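Local coordinates for protein concanavalin B (Canavalia ensiformis, PDB 6CAF) that may act as a carbohydrate-binding seed protein, with the chitinase-like fold of glycoside hydrolase family 18, at residues H152-K157 and F210-N215; G189-D194 and D216-Y221; S88-Q93 and G141-V146; T132-E137 and V146-I151. All coordinates share one frame; numbering follows the deposited sequence.

Interaction 1. Residues H152-K157 and F210-N215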
loop_
_atom_site.group_PDB
_atom_site.type_symbol
_atom_site.label_atom_id
_atom_site.label_comp_id
_atom_site.label_asym_id
_atom_site.label_seq_id
_atom_site.Cartn_x
_atom_site.Cartn_y
_atom_site.Cartn_z
ATOM N N HIS A 152 -1.504 -4.538 4.080
ATOM C CA HIS A 152 -1.855 -3.203 3.630
ATOM C C HIS A 152 -3.359 -3.111 3.379
ATOM O O HIS A 152 -3.931 -3.886 2.621
ATOM C CB HIS A 152 -1.084 -2.913 2.364
ATOM C CG HIS A 152 -1.342 -1.594 1.750
ATOM N ND1 HIS A 152 -1.126 -0.414 2.412
ATOM C CD2 HIS A 152 -1.678 -1.266 0.486
ATOM C CE1 HIS A 152 -1.337 0.589 1.582
ATOM N NE2 HIS A 152 -1.658 0.092 0.406
ATOM N N PHE A 153 -3.996 -2.160 4.066
ATOM C CA PHE A 153 -5.442 -1.978 4.016
ATOM C C PHE A 153 -5.793 -0.973 2.915
ATOM O O PHE A 153 -5.910 0.232 3.167
ATOM C CB PHE A 153 -5.953 -1.450 5.358
ATOM C CG PHE A 153 -6.070 -2.451 6.472
ATOM C CD1 PHE A 153 -5.012 -3.238 6.860
ATOM C CD2 PHE A 153 -7.256 -2.516 7.190
ATOM C CE1 PHE A 153 -5.148 -4.096 7.927
ATOM C CE2 PHE A 153 -7.371 -3.331 8.280
ATOM C CZ PHE A 153 -6.330 -4.139 8.635
ATOM N N ASP A 154 -6.007 -1.454 1.695
ATOM C CA ASP A 154 -6.362 -0.564 0.583
ATOM C C ASP A 154 -7.886 -0.574 0.436
ATOM O O ASP A 154 -8.461 -1.076 -0.551
ATOM C CB ASP A 154 -5.640 -0.955 -0.710
ATOM C CG ASP A 154 -5.616 0.136 -1.734
ATOM O OD1 ASP A 154 -6.341 1.138 -1.599
ATOM O OD2 ASP A 154 -4.888 -0.038 -2.740
ATOM N N ILE A 155 -8.539 -0.052 1.457
ATOM C CA ILE A 155 -9.969 -0.208 1.593
ATOM C C ILE A 155 -10.652 0.966 0.915
ATOM O O ILE A 155 -10.955 1.986 1.535
ATOM C CB ILE A 155 -10.367 -0.366 3.068
ATOM C CG1 ILE A 155 -9.544 -1.484 3.762
ATOM C CG2 ILE A 155 -11.861 -0.589 3.219
ATOM C CD1 ILE A 155 -9.552 -2.801 3.049
ATOM N N GLN A 156 -10.851 0.832 -0.389
ATOM C CA GLN A 156 -11.314 1.934 -1.176
ATOM C C GLN A 156 -12.720 1.765 -1.702
ATOM O O GLN A 156 -13.382 2.746 -2.034
ATOM C CB GLN A 156 -10.312 2.325 -2.265
ATOM C CG GLN A 156 -9.656 1.301 -3.060
ATOM C CD GLN A 156 -8.938 1.852 -4.234
ATOM O OE1 GLN A 156 -9.553 2.172 -5.234
ATOM N NE2 GLN A 156 -7.633 2.000 -4.114
ATOM N N LYS A 157 -13.172 0.525 -1.744
ATOM C CA LYS A 157 -14.447 0.170 -2.288
ATOM C C LYS A 157 -14.935 -1.102 -1.599
ATOM O O LYS A 157 -15.226 -2.097 -2.264
ATOM C CB LYS A 157 -14.318 -0.026 -3.816
ATOM C CG LYS A 157 -15.642 -0.158 -4.525
ATOM C CD LYS A 157 -15.536 -0.825 -5.894
ATOM C CE LYS A 157 -14.767 -2.147 -5.901
ATOM N NZ LYS A 157 -15.141 -3.136 -4.855
ATOM N N PHE A 210 -0.523 5.575 3.562
ATOM C CA PHE A 210 -0.265 5.931 2.178
ATOM C C PHE A 210 -1.488 6.685 1.650
ATOM O O PHE A 210 -2.482 6.076 1.274
ATOM C CB PHE A 210 -0.031 4.647 1.369
ATOM C CG PHE A 210 1.205 3.897 1.748
ATOM C CD1 PHE A 210 1.201 2.975 2.771
ATOM C CD2 PHE A 210 2.398 4.133 1.088
ATOM C CE1 PHE A 210 2.345 2.287 3.108
ATOM C CE2 PHE A 210 3.549 3.445 1.430
ATOM C CZ PHE A 210 3.533 2.543 2.472
ATOM N N VAL A 211 -1.436 8.006 1.689
ATOM C CA VAL A 211 -2.604 8.794 1.360
ATOM C C VAL A 211 -2.726 8.906 -0.153
ATOM O O VAL A 211 -1.784 9.327 -0.828
ATOM C CB VAL A 211 -2.488 10.176 1.990
ATOM C CG1 VAL A 211 -3.711 11.017 1.637
ATOM C CG2 VAL A 211 -2.353 10.090 3.503
ATOM N N ARG A 212 -3.899 8.564 -0.673
ATOM C CA ARG A 212 -4.109 8.551 -2.117
ATOM C C ARG A 212 -4.489 9.926 -2.637
ATOM O O ARG A 212 -5.659 10.321 -2.624
ATOM C CB ARG A 212 -5.165 7.509 -2.483
ATOM C CG ARG A 212 -4.735 6.101 -2.170
ATOM C CD ARG A 212 -5.723 5.052 -2.627
ATOM N NE ARG A 212 -6.775 4.878 -1.672
ATOM C CZ ARG A 212 -8.021 5.306 -1.796
ATOM N NH1 ARG A 212 -8.415 5.948 -2.864
ATOM N NH2 ARG A 212 -8.866 5.080 -0.818
ATOM N N PHE A 213 -3.470 10.651 -3.062
ATOM C CA PHE A 213 -3.641 12.021 -3.538
ATOM C C PHE A 213 -3.965 12.029 -5.039
ATOM O O PHE A 213 -3.249 12.604 -5.845
ATOM C CB PHE A 213 -2.371 12.864 -3.268
ATOM C CG PHE A 213 -2.119 13.152 -1.805
ATOM C CD1 PHE A 213 -2.851 14.110 -1.132
ATOM C CD2 PHE A 213 -1.140 12.489 -1.120
ATOM C CE1 PHE A 213 -2.594 14.410 0.193
ATOM C CE2 PHE A 213 -0.890 12.780 0.192
ATOM C CZ PHE A 213 -1.640 13.717 0.859
ATOM N N TYR A 214 -5.059 11.380 -5.418
ATOM C CA TYR A 214 -5.450 11.369 -6.813
ATOM C C TYR A 214 -6.898 10.932 -6.892
ATOM O O TYR A 214 -7.469 10.407 -5.919
ATOM C CB TYR A 214 -4.515 10.452 -7.644
ATOM C CG TYR A 214 -4.433 9.002 -7.199
ATOM C CD1 TYR A 214 -3.600 8.626 -6.193
ATOM C CD2 TYR A 214 -5.127 7.998 -7.867
ATOM C CE1 TYR A 214 -3.523 7.304 -5.782
ATOM C CE2 TYR A 214 -4.988 6.662 -7.512
ATOM C CZ TYR A 214 -4.204 6.320 -6.440
ATOM O OH TYR A 214 -4.096 4.993 -6.053
ATOM N N ASN A 215 -7.485 11.175 -8.057
ATOM C CA ASN A 215 -8.906 10.951 -8.271
ATOM C C ASN A 215 -9.780 11.715 -7.250
ATOM O O ASN A 215 -10.854 11.268 -6.875
ATOM C CB ASN A 215 -9.210 9.448 -8.371
ATOM C CG ASN A 215 -8.530 8.769 -9.616
ATOM O OD1 ASN A 215 -8.221 9.421 -10.655
ATOM N ND2 ASN A 215 -8.278 7.447 -9.502
HETATM O O HOH W 1 -5.978 2.948 -6.476
#

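Interaction 2. Residues G189-D194 and D216-Y221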
loop_
_atom_site.group_PDB
_atom_site.type_symbol
_atom_site.label_atom_id
_atom_site.label_comp_id
_atom_site.label_asym_id
_atom_site.label_seq_id
_atom_site.Cartn_x
_atom_site.Cartn_y
_atom_site.Cartn_z
ATOM N N GLY A 189 -8.231 7.587 1.115
ATOM C CA GLY A 189 -8.329 8.699 0.180
ATOM C C GLY A 189 -7.773 9.980 0.777
ATOM O O GLY A 189 -7.495 10.050 1.948
ATOM N N CYS A 190 -7.607 11.000 -0.042
ATOM C CA CYS A 190 -6.935 12.188 0.434
ATOM C C CYS A 190 -7.764 13.172 1.204
ATOM O O CYS A 190 -7.179 14.049 1.838
ATOM C CB CYS A 190 -6.140 12.896 -0.654
ATOM S SG CYS A 190 -7.001 13.366 -2.135
ATOM N N LEU A 191 -9.075 13.033 1.246
ATOM C CA LEU A 191 -9.849 13.936 2.106
ATOM C C LEU A 191 -10.096 13.284 3.447
ATOM O O LEU A 191 -10.747 12.254 3.527
ATOM C CB LEU A 191 -11.188 14.293 1.500
ATOM C CG LEU A 191 -11.962 15.374 2.302
ATOM C CD1 LEU A 191 -11.117 16.612 2.629
ATOM C CD2 LEU A 191 -13.171 15.764 1.511
ATOM N N SER A 192 -9.633 13.829 4.431
ATOM C CA SER A 192 -9.781 13.411 5.805
ATOM C C SER A 192 -11.018 14.058 6.406
ATOM O O SER A 192 -11.256 15.229 6.170
ATOM C CB SER A 192 -8.559 13.836 6.620
ATOM O OG SER A 192 -8.689 13.486 7.971
ATOM N N PRO A 193 -11.835 13.315 7.137
ATOM C CA PRO A 193 -11.647 11.900 7.502
ATOM C C PRO A 193 -12.053 10.950 6.386
ATOM O O PRO A 193 -13.011 11.194 5.661
ATOM C CB PRO A 193 -12.616 11.748 8.680
ATOM C CG PRO A 193 -13.720 12.741 8.381
ATOM C CD PRO A 193 -12.987 13.920 7.828
ATOM N N ASP A 194 -11.346 9.852 6.258
ATOM C CA ASP A 194 -11.672 8.877 5.236
ATOM C C ASP A 194 -12.974 8.173 5.580
ATOM O O ASP A 194 -13.168 7.728 6.703
ATOM C CB ASP A 194 -10.565 7.844 5.073
ATOM C CG ASP A 194 -10.794 6.942 3.892
ATOM O OD1 ASP A 194 -10.508 7.385 2.761
ATOM O OD2 ASP A 194 -11.249 5.805 4.092
ATOM N N ASP A 216 -9.331 12.919 -6.872
ATOM C CA ASP A 216 -10.116 13.780 -5.987
ATOM C C ASP A 216 -9.651 15.209 -6.128
ATOM O O ASP A 216 -8.593 15.582 -5.615
ATOM C CB ASP A 216 -10.002 13.339 -4.524
ATOM C CG ASP A 216 -10.976 14.088 -3.612
ATOM O OD1 ASP A 216 -11.420 15.185 -3.971
ATOM O OD2 ASP A 216 -11.318 13.579 -2.535
ATOM N N ARG A 217 -10.441 16.019 -6.839
ATOM C CA ARG A 217 -10.039 17.371 -7.104
ATOM C C ARG A 217 -9.858 18.220 -5.850
ATOM O O ARG A 217 -9.198 19.253 -5.897
ATOM C CB ARG A 217 -11.013 18.044 -8.057
ATOM C CG ARG A 217 -11.053 17.413 -9.442
ATOM C CD ARG A 217 -12.107 18.030 -10.359
ATOM N NE ARG A 217 -12.080 17.443 -11.700
ATOM C CZ ARG A 217 -12.706 16.319 -12.051
ATOM N NH1 ARG A 217 -13.414 15.644 -11.154
ATOM N NH2 ARG A 217 -12.628 15.866 -13.300
ATOM N N SER A 218 -10.469 17.825 -4.739
ATOM C CA SER A 218 -10.382 18.641 -3.538
ATOM C C SER A 218 -9.002 18.595 -2.885
ATOM O O SER A 218 -8.671 19.494 -2.107
ATOM C CB SER A 218 -11.465 18.245 -2.526
ATOM O OG SER A 218 -11.207 16.979 -1.951
ATOM N N CYS A 219 -8.213 17.553 -3.176
ATOM C CA CYS A 219 -6.996 17.349 -2.414
ATOM C C CYS A 219 -5.793 16.932 -3.234
ATOM O O CYS A 219 -4.747 16.638 -2.664
ATOM C CB CYS A 219 -7.207 16.333 -1.275
ATOM S SG CYS A 219 -8.241 14.868 -1.536
ATOM N N GLN A 220 -5.912 16.912 -4.550
ATOM C CA GLN A 220 -4.815 16.463 -5.377
ATOM C C GLN A 220 -4.073 17.631 -6.021
ATOM O O GLN A 220 -4.544 18.774 -6.058
ATOM C CB GLN A 220 -5.311 15.488 -6.442
ATOM C CG GLN A 220 -6.077 16.176 -7.574
ATOM C CD GLN A 220 -6.925 15.197 -8.362
ATOM O OE1 GLN A 220 -6.974 14.000 -8.060
ATOM N NE2 GLN A 220 -7.639 15.714 -9.345
ATOM N N TYR A 221 -2.877 17.333 -6.507
ATOM C CA TYR A 221 -2.124 18.289 -7.293
ATOM C C TYR A 221 -2.800 18.598 -8.613
ATOM O O TYR A 221 -3.393 17.704 -9.231
ATOM C CB TYR A 221 -0.781 17.659 -7.622
ATOM C CG TYR A 221 0.125 18.465 -8.538
ATOM C CD1 TYR A 221 0.916 19.510 -8.054
ATOM C CD2 TYR A 221 0.193 18.186 -9.882
ATOM C CE1 TYR A 221 1.747 20.239 -8.887
ATOM C CE2 TYR A 221 1.028 18.907 -10.725
ATOM C CZ TYR A 221 1.788 19.948 -10.227
ATOM O OH TYR A 221 2.588 20.678 -11.067
HETATM O O HOH W 2 -10.324 11.530 -1.351
#

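Interaction 3. Residues S88-Q93 and G141-V146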
loop_
_atom_site.group_PDB
_atom_site.type_symbol
_atom_site.label_atom_id
_atom_site.label_comp_id
_atom_site.label_asym_id
_atom_site.label_seq_id
_atom_site.Cartn_x
_atom_site.Cartn_y
_atom_site.Cartn_z
ATOM N N SER A 88 1.160 -19.914 -5.461
ATOM C CA SER A 88 2.254 -20.415 -4.651
ATOM C C SER A 88 3.595 -20.414 -5.387
ATOM O O SER A 88 4.647 -20.501 -4.751
ATOM C CB SER A 88 1.916 -21.805 -4.113
ATOM O OG SER A 88 1.700 -22.700 -5.176
ATOM N N PHE A 89 3.559 -20.305 -6.710
ATOM C CA PHE A 89 4.799 -20.217 -7.501
ATOM C C PHE A 89 5.587 -18.968 -7.083
ATOM O O PHE A 89 6.796 -18.903 -7.257
ATOM C CB PHE A 89 4.521 -20.212 -9.040
ATOM C CG PHE A 89 4.261 -18.810 -9.648
ATOM C CD1 PHE A 89 5.302 -18.014 -10.117
ATOM C CD2 PHE A 89 2.972 -18.345 -9.812
ATOM C CE1 PHE A 89 5.052 -16.776 -10.687
ATOM C CE2 PHE A 89 2.717 -17.101 -10.365
ATOM C CZ PHE A 89 3.749 -16.314 -10.799
ATOM N N LEU A 90 4.894 -17.987 -6.496
ATOM C CA LEU A 90 5.550 -16.749 -6.105
ATOM C C LEU A 90 6.410 -16.841 -4.858
ATOM O O LEU A 90 7.203 -15.941 -4.588
ATOM C CB LEU A 90 4.532 -15.614 -5.962
ATOM C CG LEU A 90 3.868 -15.139 -7.251
ATOM C CD1 LEU A 90 2.637 -14.313 -6.948
ATOM C CD2 LEU A 90 4.830 -14.354 -8.118
ATOM N N GLU A 91 6.324 -17.954 -4.131
ATOM C CA GLU A 91 7.068 -18.070 -2.887
ATOM C C GLU A 91 8.544 -17.750 -3.044
ATOM O O GLU A 91 9.096 -16.951 -2.281
ATOM C CB GLU A 91 6.920 -19.463 -2.310
ATOM C CG GLU A 91 7.659 -19.692 -0.997
ATOM C CD GLU A 91 7.634 -21.133 -0.516
ATOM O OE1 GLU A 91 6.559 -21.769 -0.545
ATOM O OE2 GLU A 91 8.678 -21.598 -0.034
ATOM N N SER A 92 9.199 -18.374 -4.023
ATOM C CA SER A 92 10.639 -18.170 -4.156
ATOM C C SER A 92 10.962 -16.698 -4.503
ATOM O O SER A 92 11.958 -16.156 -4.027
ATOM C CB SER A 92 11.225 -19.110 -5.220
ATOM O OG SER A 92 10.672 -18.818 -6.482
ATOM N N GLN A 93 10.125 -16.057 -5.311
ATOM C CA GLN A 93 10.337 -14.673 -5.692
ATOM C C GLN A 93 10.145 -13.742 -4.505
ATOM O O GLN A 93 10.906 -12.780 -4.314
ATOM C CB GLN A 93 9.432 -14.249 -6.855
ATOM C CG GLN A 93 9.787 -14.932 -8.157
ATOM C CD GLN A 93 8.843 -14.611 -9.282
ATOM O OE1 GLN A 93 8.676 -13.442 -9.663
ATOM N NE2 GLN A 93 8.249 -15.654 -9.863
ATOM N N GLY A 141 -0.010 -21.486 2.219
ATOM C CA GLY A 141 -1.128 -20.620 1.861
ATOM C C GLY A 141 -1.104 -20.273 0.388
ATOM O O GLY A 141 -0.378 -20.877 -0.409
ATOM N N PRO A 142 -1.922 -19.289 0.010
ATOM C CA PRO A 142 -2.031 -18.948 -1.396
ATOM C C PRO A 142 -0.716 -18.581 -2.085
ATOM O O PRO A 142 -0.566 -18.850 -3.261
ATOM C CB PRO A 142 -3.027 -17.783 -1.372
ATOM C CG PRO A 142 -3.905 -18.101 -0.192
ATOM C CD PRO A 142 -2.937 -18.600 0.830
ATOM N N LEU A 143 0.197 -17.954 -1.352
ATOM C CA LEU A 143 1.508 -17.554 -1.858
ATOM C C LEU A 143 2.607 -18.522 -1.475
ATOM O O LEU A 143 3.770 -18.208 -1.585
ATOM C CB LEU A 143 1.841 -16.124 -1.402
ATOM C CG LEU A 143 0.990 -15.033 -2.065
ATOM C CD1 LEU A 143 1.168 -13.727 -1.346
ATOM C CD2 LEU A 143 1.345 -14.882 -3.532
ATOM N N GLY A 144 2.224 -19.736 -1.090
ATOM C CA GLY A 144 3.177 -20.688 -0.584
ATOM C C GLY A 144 3.345 -20.565 0.903
ATOM O O GLY A 144 2.452 -20.110 1.629
ATOM N N LYS A 145 4.509 -20.973 1.375
ATOM C CA LYS A 145 4.845 -20.881 2.777
ATOM C C LYS A 145 5.736 -19.649 2.934
ATOM O O LYS A 145 6.912 -19.667 2.554
ATOM C CB LYS A 145 5.541 -22.137 3.284
ATOM C CG LYS A 145 5.684 -22.171 4.781
ATOM C CD LYS A 145 6.157 -23.542 5.260
ATOM C CE LYS A 145 4.996 -24.508 5.403
ATOM N NZ LYS A 145 5.450 -25.782 6.024
ATOM N N VAL A 146 5.143 -18.566 3.417
ATOM C CA VAL A 146 5.801 -17.275 3.476
ATOM C C VAL A 146 5.536 -16.576 4.799
ATOM O O VAL A 146 4.574 -16.918 5.509
ATOM C CB VAL A 146 5.357 -16.333 2.320
ATOM C CG1 VAL A 146 5.770 -16.882 0.954
ATOM C CG2 VAL A 146 3.858 -16.045 2.348
#

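Interaction 4. Residues T132-E137 and V146-I151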
loop_
_atom_site.group_PDB
_atom_site.type_symbol
_atom_site.label_atom_id
_atom_site.label_comp_id
_atom_site.label_asym_id
_atom_site.label_seq_id
_atom_site.Cartn_x
_atom_site.Cartn_y
_atom_site.Cartn_z
ATOM N N THR A 132 -1.746 -17.031 9.897
ATOM C CA THR A 132 -1.418 -18.406 9.671
ATOM C C THR A 132 -0.878 -18.644 8.277
ATOM O O THR A 132 0.084 -19.401 8.086
ATOM C CB THR A 132 -2.646 -19.298 9.940
ATOM O OG1 THR A 132 -3.038 -19.131 11.297
ATOM C CG2 THR A 132 -2.384 -20.725 9.581
ATOM N N TYR A 133 -1.516 -18.003 7.299
ATOM C CA TYR A 133 -1.264 -18.327 5.907
ATOM C C TYR A 133 -0.363 -17.342 5.181
ATOM O O TYR A 133 0.139 -17.697 4.108
ATOM C CB TYR A 133 -2.571 -18.553 5.153
ATOM C CG TYR A 133 -3.292 -19.768 5.614
ATOM C CD1 TYR A 133 -2.916 -21.035 5.176
ATOM C CD2 TYR A 133 -4.331 -19.690 6.512
ATOM C CE1 TYR A 133 -3.557 -22.178 5.624
ATOM C CE2 TYR A 133 -4.969 -20.839 6.974
ATOM C CZ TYR A 133 -4.608 -22.080 6.510
ATOM O OH TYR A 133 -5.253 -23.216 6.983
ATOM N N PHE A 134 -0.141 -16.143 5.716
ATOM C CA PHE A 134 0.712 -15.164 5.072
ATOM C C PHE A 134 1.830 -14.566 5.896
ATOM O O PHE A 134 2.751 -14.000 5.301
ATOM C CB PHE A 134 -0.112 -13.990 4.494
ATOM C CG PHE A 134 -1.026 -14.370 3.357
ATOM C CD1 PHE A 134 -0.570 -14.474 2.081
ATOM C CD2 PHE A 134 -2.333 -14.607 3.584
ATOM C CE1 PHE A 134 -1.417 -14.797 1.056
ATOM C CE2 PHE A 134 -3.206 -14.910 2.576
ATOM C CZ PHE A 134 -2.761 -14.989 1.305
ATOM N N LEU A 135 1.783 -14.646 7.223
ATOM C CA LEU A 135 2.688 -13.844 8.026
ATOM C C LEU A 135 3.656 -14.628 8.901
ATOM O O LEU A 135 4.447 -14.002 9.626
ATOM C CB LEU A 135 1.913 -12.862 8.914
ATOM C CG LEU A 135 1.047 -11.840 8.170
ATOM C CD1 LEU A 135 0.137 -11.107 9.143
ATOM C CD2 LEU A 135 1.925 -10.819 7.430
ATOM N N SER A 136 3.619 -15.957 8.851
ATOM C CA SER A 136 4.354 -16.724 9.848
ATOM C C SER A 136 5.017 -17.994 9.381
ATOM O O SER A 136 5.627 -18.679 10.193
ATOM C CB SER A 136 3.392 -17.097 10.977
ATOM O OG SER A 136 2.342 -17.928 10.498
ATOM N N GLU A 137 4.913 -18.293 8.094
ATOM C CA GLU A 137 5.321 -19.578 7.533
ATOM C C GLU A 137 4.696 -20.791 8.262
ATOM O O GLU A 137 5.252 -21.880 8.260
ATOM C CB GLU A 137 6.848 -19.705 7.527
ATOM C CG GLU A 137 7.556 -18.812 6.547
ATOM C CD GLU A 137 9.032 -19.121 6.410
ATOM O OE1 GLU A 137 9.394 -20.018 5.616
ATOM O OE2 GLU A 137 9.818 -18.446 7.086
ATOM N N VAL A 146 5.143 -18.566 3.417
ATOM C CA VAL A 146 5.801 -17.275 3.476
ATOM C C VAL A 146 5.536 -16.576 4.799
ATOM O O VAL A 146 4.574 -16.918 5.509
ATOM C CB VAL A 146 5.357 -16.333 2.320
ATOM C CG1 VAL A 146 5.770 -16.882 0.954
ATOM C CG2 VAL A 146 3.858 -16.045 2.348
ATOM N N ALA A 147 6.395 -15.601 5.098
ATOM C CA ALA A 147 6.149 -14.659 6.161
ATOM C C ALA A 147 6.318 -13.279 5.601
ATOM O O ALA A 147 7.415 -12.732 5.538
ATOM C CB ALA A 147 7.077 -14.869 7.345
ATOM N N LEU A 148 5.232 -12.732 5.109
ATOM C CA LEU A 148 5.247 -11.412 4.496
ATOM C C LEU A 148 5.560 -10.334 5.526
ATOM O O LEU A 148 5.394 -10.525 6.729
ATOM C CB LEU A 148 3.925 -11.114 3.803
ATOM C CG LEU A 148 3.560 -12.054 2.650
ATOM C CD1 LEU A 148 2.264 -11.582 1.988
ATOM C CD2 LEU A 148 4.652 -12.176 1.625
ATOM N N ASP A 149 6.008 -9.182 5.039
ATOM C CA ASP A 149 6.410 -8.104 5.904
ATOM C C ASP A 149 5.295 -7.253 6.419
ATOM O O ASP A 149 5.508 -6.456 7.333
ATOM C CB ASP A 149 7.426 -7.260 5.182
ATOM C CG ASP A 149 8.640 -8.050 4.833
ATOM O OD1 ASP A 149 9.425 -8.356 5.747
ATOM O OD2 ASP A 149 8.783 -8.467 3.668
ATOM N N GLY A 150 4.097 -7.403 5.862
ATOM C CA GLY A 150 2.994 -6.621 6.346
ATOM C C GLY A 150 1.699 -6.867 5.611
ATOM O O GLY A 150 1.657 -7.568 4.607
ATOM N N ILE A 151 0.646 -6.244 6.144
ATOM C CA ILE A 151 -0.687 -6.263 5.567
ATOM C C ILE A 151 -1.064 -4.809 5.323
ATOM O O ILE A 151 -0.969 -3.962 6.233
ATOM C CB ILE A 151 -1.733 -6.911 6.504
ATOM C CG1 ILE A 151 -1.343 -8.347 6.852
ATOM C CG2 ILE A 151 -3.121 -6.826 5.898
ATOM C CD1 ILE A 151 -1.295 -9.340 5.720
HETATM O O HOH W 3 2.247 -17.879 7.183
HETATM O O HOH W 4 2.498 -19.186 4.710
HETATM O O HOH W 5 5.708 -11.620 9.197
#

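Interaction 1. Residues H152-K157 and F210-N215
Two groups approach Asp154 OD1: the amide of Gln156 and, across the contact, the guanidinium of Arg212. Gln156 NE2 donates to Asp154 OD1 at 3.0 Å in a nearly straight bond (178°); OD1 lies in the plane of the amide, yet the N-H reaches it from above the carboxylate plane. Arg212 offers charge alone: Arg212 NE is 3.8 Å from Asp154 OD1, a long salt bridge, with OD1 well out of the guanidinium plane while NE donates to Ala187 O. Gln156 CB sits over one face of the guanidinium, 3.4 Å from Arg212 NH2, and the amide stacks on it, planes 23° apart. Both segments run out of parallel TIM-barrel strands, 150-154 and 208-212, with strand 183-186 between them. Residues 149-156 occupy the place of the family 18 DxxDxDxE motif, with Gln156 at the position of the acid glutamate of active chitinases. Water 1 accepts from Gln156 NE2 and donates to Tyr214 OH at 2.8 Å, a hydroxyl also bonded to Glu250. Deeper in the barrel, His152 CE1 lies 3.7 Å from Phe210 CD1, ring planes at 89°. Hydrogen bonds to Ser185 and Tyr35 fix the imidazole's rotation.

Interaction 2. Residues G189-D194 and D216-Y221
Asp216 meets Cys190 and Leu191 first, its CB 3.8 Å from Cys190 SG and its carboxylate reaching Leu191 through water. Water 2 donates to Asp216 OD2 at 2.6 Å and accepts from Leu191 N, so it joins the two loops where no direct polar bond does. The other oxygen, OD1, turns inward on its own loop: Ser218 N donates to Asp216 OD1 at 2.9 Å, closing an Asx turn, and in one of the two conformers of Ser218 its OG donates from the same face of the carboxylate. Cys219 follows with the covalent tie, its SG 2.0 Å from Cys190 SG, and the disulfide torsion of 74° gives the bridge a right-handed twist. Cys219 SG also lies 3.4 Å from Leu191 N and touches the Leu191 CB. Next, Gln220 folds back so that its OE1 accepts from Asp216 N at 2.9 Å, while its NE2 bonds to Gly260 O; Tyr221 then leads off to Gln272 in helix 266-273. The bridge thus joins the loops that follow strands 183-186 and 208-212, two successive barrel strands; Ala232 of helix 227-239 touches Cys219, and Trp236 NE1 of the same helix is hydrogen-bonded to Cys190 O.

Interaction 3. Residues S88-Q93 and G141-V146
Glu91 CG stands anti to the backbone N (chi1 -180°), and with the next torsion also extended the carboxylate reaches across to the backbone of Lys145. There Glu91 OE1 accepts from Lys145 N at 2.9 Å in a fairly straight bond (170°), the donor standing well above the carboxylate plane. The same oxygen lies 3.6 Å from Gly144 CA, a close approach at a residue whose positive phi (89°) suits glycine. On its way the Glu91 chain slides past Val146 in the opposite direction, CG to CG1 3.9 Å, and Glu91 CB rests 3.5 Å from Leu143 O, a buried carbonyl oxygen with no polar partner. Leu90 and Leu143 cross obliquely and touch through their methyls, Leu90 CD1 to Leu143 CD2 at 3.7 Å, while Ser88 CA packs on the peptide between Leu143 and Gly144. That peptide belongs to a type I beta turn from Gly141 to Gly144, held by backbone hydrogen bonds in both directions between the two glycines. Lys95 pairs with Glu91 OE2 and donates to Lys145 O. In the TIM barrel, helix 91-99 is thereby tied, through Glu91, to the loop leading from helix 120-135 into strand 150-154, with Phe134 of helix 120-135 packed against Leu143.

Interaction 4. Residues T132-E137 and V146-I151
The Phe134 ring lies side by side with Leu148, both side chains pointing the same way; Phe134 CD1 and Leu148 CD1 are 4.1 Å apart and the methyl meets the ring obliquely. Leu106 of strand 103-109 touches both side chains, and Pro142 and Leu143 also pack on the ring. The neighbouring Tyr133 ring, with Thr132 CG2 over one face, turns away toward Arg139. Leu135 carries further apolar contacts. Its CB points away from the opposite segment, but chi1 (-61°) sets CG anti to the carbonyl carbon, and an extended chi2 then places CD1; Leu135 CD1 meets Ile151 CG1 at 3.9 Å, and Leu135 CD2 rests 3.6 Å from Leu148 O. Ala147 CB sits against Leu135 O, and Glu137 CG packs on the Val146 carbonyl carbon. Two backbone hydrogen bonds join the segments. Leu148 N donates to Phe134 O at 2.8 Å, straight (175°) and in the carbonyl plane; Glu137 N reaches Val146 O at 2.9 Å, more bent (143°) and from above the plane. Water 5 donates to both Leu135 O and Leu148 O, 2.7 Å from each, and water 3 accepts from Ser136 N. In this alpha-to-beta connection of the barrel, helix 120-135 has a wider pi-type turn at 132-135, and a loop then leads the chain to strand 150-154. Phe134 O is thus satisfied by Leu148 N of the loop before that strand, and Leu135 O by water 5, while Leu135, Leu148 and Ile151 supply apolar contacts beside these bonds.

Overall arrangement
Interaction 1 lies nearest the centre of the chain, at the ends of two barrel strands, and mixes charge, amide stacking and aromatic packing. Interaction 2 continues directly from it into more exposed loops, where Asn215 touches Gln220, and there a disulfide and a bridging water join the loops. Interactions 3 and 4 lie on the opposite side of the chain's centre from interaction 2, with centres about 10 Å apart; they share Val146, and Lys145 packs on the Glu137 backbone between them. The former is partly buried and relies on one carboxylate, the latter is more buried and relies on backbone bonds and leucines. Strand 150-154 links interactions 4 and 1.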